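PDB 2H56: DNA-3-methyladenine glycosidase from Bacillus halodurans, which is a largely helical member of the HhH-GPD superfamily of base excision DNA repair proteins. Local coordinates for residues S70-R75 and A101-R106. Residues are numbered along the deposited sequence; the frame is centred on the assembly and turned at random.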
loop_
_atom_site.group_PDB
_atom_site.type_symbol
_atom_site.label_atom_id
_atom_site.label_comp_id
_atom_site.label_asym_id
_atom_site.label_seq_id
_atom_site.Cartn_x
_atom_site.Cartn_y
_atom_site.Cartn_z
ATOM N N SER A 70 3.040 -13.757 -9.615
ATOM C CA SER A 70 2.199 -13.635 -10.785
ATOM C C SER A 70 1.955 -15.016 -11.379
ATOM O O SER A 70 0.853 -15.329 -11.753
ATOM C CB SER A 70 2.813 -12.677 -11.796
ATOM O OG SER A 70 2.042 -12.646 -12.988
ATOM N N ALA A 71 2.965 -15.864 -11.395
ATOM C CA ALA A 71 2.787 -17.251 -11.843
ATOM C C ALA A 71 1.732 -17.992 -11.002
ATOM O O ALA A 71 0.846 -18.645 -11.546
ATOM C CB ALA A 71 4.126 -17.993 -11.783
ATOM N N ILE A 72 1.827 -17.875 -9.677
ATOM C CA ILE A 72 0.952 -18.630 -8.786
ATOM C C ILE A 72 -0.458 -18.109 -8.886
ATOM O O ILE A 72 -1.411 -18.858 -8.991
ATOM C CB ILE A 72 1.392 -18.525 -7.350
ATOM C CG1 ILE A 72 2.745 -19.215 -7.177
ATOM C CG2 ILE A 72 0.326 -19.113 -6.435
ATOM C CD1 ILE A 72 3.380 -18.944 -5.835
ATOM N N TYR A 73 -0.587 -16.801 -8.881
ATOM C CA TYR A 73 -1.902 -16.196 -8.987
ATOM C C TYR A 73 -2.555 -16.524 -10.334
ATOM O O TYR A 73 -3.747 -16.774 -10.405
ATOM C CB TYR A 73 -1.810 -14.693 -8.791
ATOM C CG TYR A 73 -3.167 -14.060 -8.702
ATOM C CD1 TYR A 73 -3.810 -13.922 -7.481
ATOM C CD2 TYR A 73 -3.815 -13.627 -9.842
ATOM C CE1 TYR A 73 -5.040 -13.357 -7.404
ATOM C CE2 TYR A 73 -5.044 -13.069 -9.773
ATOM C CZ TYR A 73 -5.657 -12.937 -8.561
ATOM O OH TYR A 73 -6.899 -12.405 -8.517
ATOM N N GLY A 74 -1.773 -16.540 -11.401
ATOM C CA GLY A 74 -2.309 -16.931 -12.707
ATOM C C GLY A 74 -2.975 -18.285 -12.653
ATOM O O GLY A 74 -4.019 -18.499 -13.261
ATOM N N ARG A 75 -2.378 -19.200 -11.896
ATOM C CA ARG A 75 -2.907 -20.536 -11.798
ATOM C C ARG A 75 -4.132 -20.594 -10.893
ATOM O O ARG A 75 -5.008 -21.411 -11.128
ATOM C CB ARG A 75 -1.830 -21.507 -11.335
ATOM C CG ARG A 75 -0.790 -21.812 -12.400
ATOM C CD ARG A 75 0.088 -22.934 -11.955
ATOM N NE ARG A 75 0.969 -22.606 -10.822
ATOM C CZ ARG A 75 2.146 -21.995 -10.950
ATOM N NH1 ARG A 75 2.570 -21.594 -12.145
ATOM N NH2 ARG A 75 2.903 -21.762 -9.888
ATOM N N ALA A 101 -1.183 -25.721 -7.056
ATOM C CA ALA A 101 -0.944 -24.497 -7.809
ATOM C C ALA A 101 0.257 -23.718 -7.258
ATOM O O ALA A 101 0.716 -22.781 -7.888
ATOM C CB ALA A 101 -2.216 -23.607 -7.805
ATOM N N GLY A 102 0.749 -24.081 -6.073
ATOM C CA GLY A 102 1.891 -23.399 -5.488
ATOM C C GLY A 102 1.559 -22.445 -4.366
ATOM O O GLY A 102 2.442 -21.744 -3.877
ATOM N N VAL A 103 0.300 -22.386 -3.947
ATOM C CA VAL A 103 -0.046 -21.510 -2.825
ATOM C C VAL A 103 0.364 -22.219 -1.587
ATOM O O VAL A 103 -0.002 -23.369 -1.405
ATOM C CB VAL A 103 -1.558 -21.202 -2.717
ATOM C CG1 VAL A 103 -1.784 -20.221 -1.569
ATOM C CG2 VAL A 103 -2.088 -20.622 -4.027
ATOM N N SER A 104 1.105 -21.564 -0.710
ATOM C CA SER A 104 1.623 -22.275 0.504
ATOM C C SER A 104 0.482 -22.620 1.448
ATOM O O SER A 104 -0.605 -22.081 1.314
ATOM C CB SER A 104 2.713 -21.464 1.207
ATOM O OG SER A 104 2.166 -20.442 2.025
ATOM N N LYS A 105 0.704 -23.556 2.357
ATOM C CA LYS A 105 -0.317 -23.927 3.361
ATOM C C LYS A 105 -0.716 -22.741 4.292
ATOM O O LYS A 105 -1.903 -22.541 4.598
ATOM C CB LYS A 105 0.177 -25.095 4.188
ATOM C CG LYS A 105 -0.826 -25.644 5.151
ATOM C CD LYS A 105 -0.201 -26.715 6.006
ATOM C CE LYS A 105 -1.247 -27.476 6.789
ATOM N NZ LYS A 105 -0.899 -28.924 6.896
ATOM N N ARG A 106 0.249 -21.934 4.708
ATOM C CA ARG A 106 -0.107 -20.763 5.480
ATOM C C ARG A 106 -0.955 -19.775 4.659
ATOM O O ARG A 106 -1.967 -19.242 5.136
ATOM C CB ARG A 106 1.141 -20.075 6.050
ATOM C CG ARG A 106 1.676 -20.717 7.356
ATOM C CD ARG A 106 1.866 -19.643 8.420
ATOM N NE ARG A 106 2.680 -20.112 9.528
ATOM C CZ ARG A 106 4.001 -20.284 9.487
ATOM N NH1 ARG A 106 4.690 -20.024 8.373
ATOM N NH2 ARG A 106 4.637 -20.732 10.569
#
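Ile72 of helix 66-80 rests on the turn Ala101-Val103, and its two branches part company there: CG2 meets Val103 CG2 at 3.7 Å, whereas CD1 runs out over the carbonyl of Gly102, 3.5 Å from its O. The CG2 side is the enclosed one, because Val103 is buried and its side chain also touches Val76 one turn further along the same helix, and Ile108 and Ile111 of helix 105-119. The turn illustrates how one helix can end against another: Gly102, with a positive phi of 104°, closes helix 95-100 in a Schellman motif, and two residues later Ser104 N-caps helix 105-119, its OG bonded to Lys107 N, within this all-helical part of the HhH-GPD family region. On the solvent side lies Arg75, an exposed residue whose chain bends at chi3 (-68°) and brings the guanidinium edge-on to Ala101 O. NE (3.0 Å) and NH2 (3.1 Å) of Arg75 both donate to Ala101 O, which lies nearly in the guanidinium plane; the two nitrogens approach from the same face of the carbonyl plane, tilted about 30° out of it. At the root of this side chain, Arg75 CB lies 4.1 Å from Ala101 CB, a buried methyl that also touches Leu79 and so belongs with the packed side.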